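Local structure of capsid (Human calicivirus NLV/Boxer/2001/US, 4RDL) at residues D109-K121 / D131-A143. The protein builds the norovirus capsid and, through the protruding domain described here, binds histo-blood group glycans such as the Lewis y tetrasaccharide, probably for attachment to host cells. Sequence-based numbering, arbitrary orientation.
With GAL (beta-D-galactopyranose), chain C; FUC (alpha-L-fucopyranose), chain B; FUC (alpha-L-fucopyranose), chain D.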
loop_
_atom_site.group_PDB
_atom_site.type_symbol
_atom_site.label_atom_id
_atom_site.label_comp_id
_atom_site.label_asym_id
_atom_site.label_seq_id
_atom_site.Cartn_x
_atom_site.Cartn_y
_atom_site.Cartn_z
ATOM N N ASP A 109 3.917 -10.597 -9.749
ATOM C CA ASP A 109 4.959 -11.020 -10.690
ATOM C C ASP A 109 5.769 -12.216 -10.185
ATOM O O ASP A 109 6.949 -12.370 -10.498
ATOM C CB ASP A 109 5.848 -9.845 -11.139
ATOM C CG ASP A 109 6.764 -9.324 -10.042
ATOM O OD1 ASP A 109 6.634 -9.753 -8.878
ATOM O OD2 ASP A 109 7.619 -8.458 -10.356
ATOM N N PHE A 110 5.105 -13.079 -9.428
ATOM C CA PHE A 110 5.685 -14.342 -8.994
ATOM C C PHE A 110 5.276 -15.438 -9.965
ATOM O O PHE A 110 4.082 -15.711 -10.141
ATOM C CB PHE A 110 5.254 -14.668 -7.563
ATOM C CG PHE A 110 5.667 -13.615 -6.577
ATOM C CD1 PHE A 110 6.989 -13.508 -6.183
ATOM C CD2 PHE A 110 4.752 -12.696 -6.094
ATOM C CE1 PHE A 110 7.384 -12.511 -5.300
ATOM C CE2 PHE A 110 5.141 -11.693 -5.215
ATOM C CZ PHE A 110 6.458 -11.603 -4.821
ATOM N N GLY A 111 6.272 -16.046 -10.604
ATOM C CA GLY A 111 6.033 -17.011 -11.657
ATOM C C GLY A 111 6.269 -18.450 -11.249
ATOM O O GLY A 111 7.080 -18.726 -10.361
ATOM N N ASN A 112 5.554 -19.356 -11.912
ATOM C CA ASN A 112 5.716 -20.794 -11.721
ATOM C C ASN A 112 5.456 -21.261 -10.300
ATOM O O ASN A 112 6.133 -22.160 -9.808
ATOM C CB ASN A 112 7.101 -21.278 -12.173
ATOM C CG ASN A 112 7.091 -22.745 -12.558
ATOM O OD1 ASN A 112 6.185 -23.199 -13.251
ATOM N ND2 ASN A 112 8.087 -23.494 -12.100
ATOM N N CYS A 113 4.462 -20.658 -9.652
ATOM C CA CYS A 113 4.163 -20.987 -8.268
ATOM C C CYS A 113 2.675 -20.871 -7.970
ATOM O O CYS A 113 1.881 -20.511 -8.845
ATOM C CB CYS A 113 4.985 -20.107 -7.322
ATOM S SG CYS A 113 4.731 -18.326 -7.584
ATOM N N ASP A 114 2.305 -21.207 -6.740
ATOM C CA ASP A 114 0.911 -21.177 -6.326
ATOM C C ASP A 114 0.631 -19.891 -5.561
ATOM O O ASP A 114 1.217 -19.645 -4.500
ATOM C CB ASP A 114 0.578 -22.381 -5.447
ATOM C CG ASP A 114 0.538 -23.693 -6.221
ATOM O OD1 ASP A 114 0.877 -23.718 -7.428
ATOM O OD2 ASP A 114 0.161 -24.709 -5.602
ATOM N N LEU A 115 -0.242 -19.067 -6.127
ATOM C CA LEU A 115 -0.658 -17.818 -5.507
ATOM C C LEU A 115 -1.914 -18.059 -4.688
ATOM O O LEU A 115 -2.974 -18.380 -5.236
ATOM C CB LEU A 115 -0.944 -16.757 -6.571
ATOM C CG LEU A 115 0.129 -16.575 -7.649
ATOM C CD1 LEU A 115 -0.374 -15.615 -8.722
ATOM C CD2 LEU A 115 1.440 -16.074 -7.030
ATOM N N HIS A 116 -1.793 -17.910 -3.377
ATOM C CA HIS A 116 -2.930 -18.102 -2.485
ATOM C C HIS A 116 -3.564 -16.751 -2.238
ATOM O O HIS A 116 -3.001 -15.910 -1.528
ATOM C CB HIS A 116 -2.479 -18.752 -1.174
ATOM C CG HIS A 116 -1.844 -20.091 -1.372
ATOM N ND1 HIS A 116 -2.556 -21.270 -1.280
ATOM C CD2 HIS A 116 -0.580 -20.437 -1.709
ATOM C CE1 HIS A 116 -1.748 -22.286 -1.525
ATOM N NE2 HIS A 116 -0.546 -21.808 -1.799
ATOM N N MET A 117 -4.728 -16.548 -2.848
ATOM C CA MET A 117 -5.382 -15.246 -2.860
ATOM C C MET A 117 -6.531 -15.200 -1.876
ATOM O O MET A 117 -7.250 -16.187 -1.678
ATOM C CB MET A 117 -5.932 -14.927 -4.256
ATOM C CG MET A 117 -4.955 -15.134 -5.406
ATOM S SD MET A 117 -3.514 -14.057 -5.368
ATOM C CE MET A 117 -4.228 -12.462 -5.731
ATOM N N THR A 118 -6.722 -14.035 -1.279
ATOM C CA THR A 118 -7.939 -13.749 -0.547
ATOM C C THR A 118 -8.729 -12.772 -1.406
ATOM O O THR A 118 -8.144 -11.902 -2.043
ATOM C CB THR A 118 -7.620 -13.147 0.822
ATOM O OG1 THR A 118 -7.039 -14.160 1.652
ATOM C CG2 THR A 118 -8.878 -12.616 1.494
ATOM N N PHE A 119 -10.050 -12.908 -1.453
ATOM C CA PHE A 119 -10.822 -11.997 -2.286
ATOM C C PHE A 119 -12.127 -11.551 -1.649
ATOM O O PHE A 119 -12.644 -12.193 -0.728
ATOM C CB PHE A 119 -11.077 -12.577 -3.687
ATOM C CG PHE A 119 -11.977 -13.789 -3.705
ATOM C CD1 PHE A 119 -13.363 -13.650 -3.700
ATOM C CD2 PHE A 119 -11.439 -15.066 -3.750
ATOM C CE1 PHE A 119 -14.183 -14.764 -3.730
ATOM C CE2 PHE A 119 -12.255 -16.181 -3.792
ATOM C CZ PHE A 119 -13.625 -16.029 -3.777
ATOM N N VAL A 120 -12.650 -10.440 -2.160
ATOM C CA VAL A 120 -13.948 -9.933 -1.746
ATOM C C VAL A 120 -14.734 -9.464 -2.963
ATOM O O VAL A 120 -14.159 -8.936 -3.923
ATOM C CB VAL A 120 -13.809 -8.751 -0.753
ATOM C CG1 VAL A 120 -13.197 -9.227 0.575
ATOM C CG2 VAL A 120 -12.997 -7.602 -1.351
ATOM N N LYS A 121 -16.049 -9.656 -2.924
ATOM C CA LYS A 121 -16.912 -9.013 -3.908
ATOM C C LYS A 121 -16.741 -7.500 -3.807
ATOM O O LYS A 121 -16.542 -6.965 -2.709
ATOM C CB LYS A 121 -18.373 -9.410 -3.668
ATOM C CG LYS A 121 -18.638 -10.885 -3.918
ATOM C CD LYS A 121 -20.137 -11.201 -3.947
ATOM C CE LYS A 121 -20.782 -10.949 -2.597
ATOM N NZ LYS A 121 -22.222 -11.403 -2.594
ATOM N N ASP A 131 -21.404 -12.122 4.095
ATOM C CA ASP A 131 -19.949 -12.249 3.995
ATOM C C ASP A 131 -19.550 -12.210 2.518
ATOM O O ASP A 131 -19.908 -13.102 1.753
ATOM C CB ASP A 131 -19.527 -13.571 4.641
ATOM C CG ASP A 131 -18.017 -13.768 4.683
ATOM O OD1 ASP A 131 -17.284 -13.058 3.962
ATOM O OD2 ASP A 131 -17.560 -14.658 5.438
ATOM N N PRO A 132 -18.809 -11.166 2.107
ATOM C CA PRO A 132 -18.456 -11.002 0.694
ATOM C C PRO A 132 -17.148 -11.692 0.331
ATOM O O PRO A 132 -16.688 -11.547 -0.804
ATOM C CB PRO A 132 -18.256 -9.497 0.584
ATOM C CG PRO A 132 -17.628 -9.136 1.913
ATOM C CD PRO A 132 -18.304 -10.053 2.931
ATOM N N SER A 133 -16.562 -12.431 1.268
ATOM C CA SER A 133 -15.166 -12.859 1.124
ATOM C C SER A 133 -14.980 -14.336 0.782
ATOM O O SER A 133 -15.834 -15.181 1.069
ATOM C CB SER A 133 -14.369 -12.527 2.395
ATOM O OG SER A 133 -14.681 -13.400 3.474
ATOM N N GLY A 134 -13.828 -14.632 0.194
ATOM C CA GLY A 134 -13.442 -16.000 -0.073
ATOM C C GLY A 134 -11.943 -16.099 -0.236
ATOM O O GLY A 134 -11.212 -15.138 0.028
ATOM N N LYS A 135 -11.479 -17.269 -0.655
ATOM C CA LYS A 135 -10.069 -17.471 -0.929
ATOM C C LYS A 135 -9.955 -18.465 -2.062
ATOM O O LYS A 135 -10.880 -19.247 -2.311
ATOM C CB LYS A 135 -9.349 -17.991 0.306
ATOM C CG LYS A 135 -9.933 -19.284 0.830
ATOM C CD LYS A 135 -9.340 -19.659 2.170
ATOM C CE LYS A 135 -7.866 -19.997 2.048
ATOM N NZ LYS A 135 -7.356 -20.577 3.324
ATOM N N VAL A 136 -8.829 -18.435 -2.760
ATOM C CA VAL A 136 -8.647 -19.301 -3.912
ATOM C C VAL A 136 -7.171 -19.369 -4.274
ATOM O O VAL A 136 -6.411 -18.447 -3.975
ATOM C CB VAL A 136 -9.486 -18.799 -5.110
ATOM C CG1 VAL A 136 -8.919 -17.514 -5.671
ATOM C CG2 VAL A 136 -9.593 -19.870 -6.196
ATOM N N VAL A 137 -6.767 -20.476 -4.883
ATOM C CA VAL A 137 -5.406 -20.639 -5.365
ATOM C C VAL A 137 -5.384 -20.382 -6.868
ATOM O O VAL A 137 -6.258 -20.861 -7.606
ATOM C CB VAL A 137 -4.879 -22.058 -5.081
ATOM C CG1 VAL A 137 -3.469 -22.224 -5.623
ATOM C CG2 VAL A 137 -4.936 -22.352 -3.587
ATOM N N ILE A 138 -4.400 -19.608 -7.313
ATOM C CA ILE A 138 -4.168 -19.385 -8.735
ATOM C C ILE A 138 -2.747 -19.816 -9.091
ATOM O O ILE A 138 -1.769 -19.301 -8.534
ATOM C CB ILE A 138 -4.373 -17.899 -9.112
ATOM C CG1 ILE A 138 -5.809 -17.463 -8.773
ATOM C CG2 ILE A 138 -4.064 -17.657 -10.596
ATOM C CD1 ILE A 138 -6.076 -15.996 -9.026
ATOM N N HIS A 139 -2.633 -20.756 -10.020
ATOM C CA HIS A 139 -1.334 -21.185 -10.533
ATOM C C HIS A 139 -0.798 -20.154 -11.511
ATOM O O HIS A 139 -1.477 -19.809 -12.480
ATOM C CB HIS A 139 -1.476 -22.515 -11.281
ATOM C CG HIS A 139 -1.867 -23.663 -10.407
ATOM N ND1 HIS A 139 -2.236 -24.891 -10.916
ATOM C CD2 HIS A 139 -1.939 -23.775 -9.061
ATOM C CE1 HIS A 139 -2.517 -25.710 -9.918
ATOM N NE2 HIS A 139 -2.342 -25.061 -8.782
ATOM N N SER A 140 0.425 -19.675 -11.289
ATOM C CA SER A 140 1.067 -18.811 -12.283
ATOM C C SER A 140 1.881 -19.665 -13.262
ATOM O O SER A 140 3.082 -19.450 -13.473
ATOM C CB SER A 140 1.912 -17.706 -11.639
ATOM O OG SER A 140 2.869 -18.238 -10.748
ATOM N N TYR A 141 1.203 -20.649 -13.844
ATOM C CA TYR A 141 1.806 -21.587 -14.785
ATOM C C TYR A 141 0.696 -22.357 -15.482
ATOM O O TYR A 141 -0.467 -22.252 -15.080
ATOM C CB TYR A 141 2.794 -22.539 -14.084
ATOM C CG TYR A 141 2.250 -23.289 -12.881
ATOM C CD1 TYR A 141 1.684 -24.555 -13.020
ATOM C CD2 TYR A 141 2.316 -22.734 -11.600
ATOM C CE1 TYR A 141 1.199 -25.248 -11.922
ATOM C CE2 TYR A 141 1.828 -23.417 -10.493
ATOM C CZ TYR A 141 1.277 -24.674 -10.660
ATOM O OH TYR A 141 0.797 -25.363 -9.574
ATOM N N ASP A 142 1.081 -23.123 -16.509
ATOM C CA ASP A 142 0.177 -23.833 -17.426
ATOM C C ASP A 142 -0.491 -22.879 -18.415
ATOM O O ASP A 142 -0.572 -21.673 -18.174
ATOM C CB ASP A 142 -0.875 -24.677 -16.688
ATOM C CG ASP A 142 -0.268 -25.837 -15.925
ATOM O OD1 ASP A 142 0.843 -26.294 -16.286
ATOM O OD2 ASP A 142 -0.910 -26.300 -14.966
ATOM N N ALA A 143 -0.959 -23.427 -19.531
ATOM C CA ALA A 143 -1.528 -22.617 -20.604
ATOM C C ALA A 143 -2.740 -21.813 -20.136
ATOM O O ALA A 143 -3.062 -20.774 -20.711
ATOM C CB ALA A 143 -1.894 -23.493 -21.789
HETATM C C1 GAL C . 0.649 -28.128 -1.061
HETATM C C2 GAL C . 0.143 -26.724 -1.307
HETATM C C3 GAL C . 0.244 -26.340 -2.737
HETATM C C4 GAL C . 1.554 -26.544 -3.255
HETATM C C5 GAL C . 1.967 -27.964 -3.037
HETATM C C6 GAL C . 3.315 -28.285 -3.498
HETATM O O2 GAL C . -1.212 -26.650 -0.869
HETATM O O3 GAL C . -0.192 -24.976 -2.908
HETATM O O4 GAL C . 2.494 -25.628 -2.606
HETATM O O5 GAL C . 1.908 -28.304 -1.589
HETATM O O6 GAL C . 3.671 -29.586 -3.446
HETATM C C1 FUC B . -1.414 -25.586 -0.005
HETATM C C2 FUC B . -2.858 -25.358 0.158
HETATM C C3 FUC B . -3.501 -26.515 0.820
HETATM C C4 FUC B . -2.874 -26.850 2.126
HETATM C C5 FUC B . -1.367 -26.987 2.015
HETATM C C6 FUC B . -0.725 -27.182 3.334
HETATM O O2 FUC B . -3.435 -25.149 -1.100
HETATM O O3 FUC B . -4.868 -26.297 0.970
HETATM O O4 FUC B . -3.177 -25.866 3.055
HETATM O O5 FUC B . -0.774 -25.873 1.338
HETATM C C1 FUC D . -20.261 -12.493 10.187
HETATM C C2 FUC D . -19.322 -13.505 10.230
HETATM C C3 FUC D . -19.829 -14.917 10.054
HETATM C C4 FUC D . -20.743 -15.109 8.908
HETATM C C5 FUC D . -21.608 -13.906 8.743
HETATM C C6 FUC D . -22.378 -13.953 7.490
HETATM O O2 FUC D . -18.953 -13.364 11.527
HETATM O O3 FUC D . -18.742 -15.728 9.957
HETATM O O4 FUC D . -20.078 -15.259 7.714
HETATM O O5 FUC D . -20.850 -12.709 8.805
HETATM O O HOH W 1 -2.233 -25.925 -6.248
HETATM O O HOH W 2 -21.336 -13.501 -0.370
#
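Asp114 and Tyr141 meet almost flat: the phenol ring lies only 15° from the carboxylate plane, and Tyr141 OH donates to the syn lone pair of Asp114 OD1 at 2.7 Å. The other oxygen faces the sugar, Asp114 OD2 accepting from galactose O3 at 2.7 Å, so Tyr141 illustrates how a second-shell residue can hold a glycan-binding carboxylate in place. His139 adds to this setting, since Tyr141 OH sits over the face of its imidazole and a water links His139 NE2 to Asp114 OD2. Next along the same sheet face, His116 runs beside Val137, with Val137 CG2 3.5 Å from His116 ND1; the ring turns its edge to O2 of the chain B fucose, stacks with Trp174 and bonds to Ser176.

These residues ride on an antiparallel hairpin of strands 113-121 and 133-139, the latter outermost in its sheet within the chain. On the other sheet face, Leu115, Met117 and Ile138 pack toward Met73 of strand 72-80, while Val136 meets Leu154. Phe119 swings its ring back across the partner strand, CG held between backbone N and carbonyl carbon (chi1 67°), and Gly134 CA makes a CH-pi contact 3.9 Å from the centroid of the Phe119 ring.

Beyond the strand, the hydroxyl of Ser140 accepts a straight bond from the backbone, Cys113 N to Ser140 OG being 3.1 Å (167°), while Ser140 N donates to Cys113 O. With one carboxylate oxygen gripped by the tyrosine and the other by galactose and water, rotation of Asp114 is probably restricted, and a carboxylate fixed in this way is suited to receiving a sugar hydroxyl by a directional hydrogen bond.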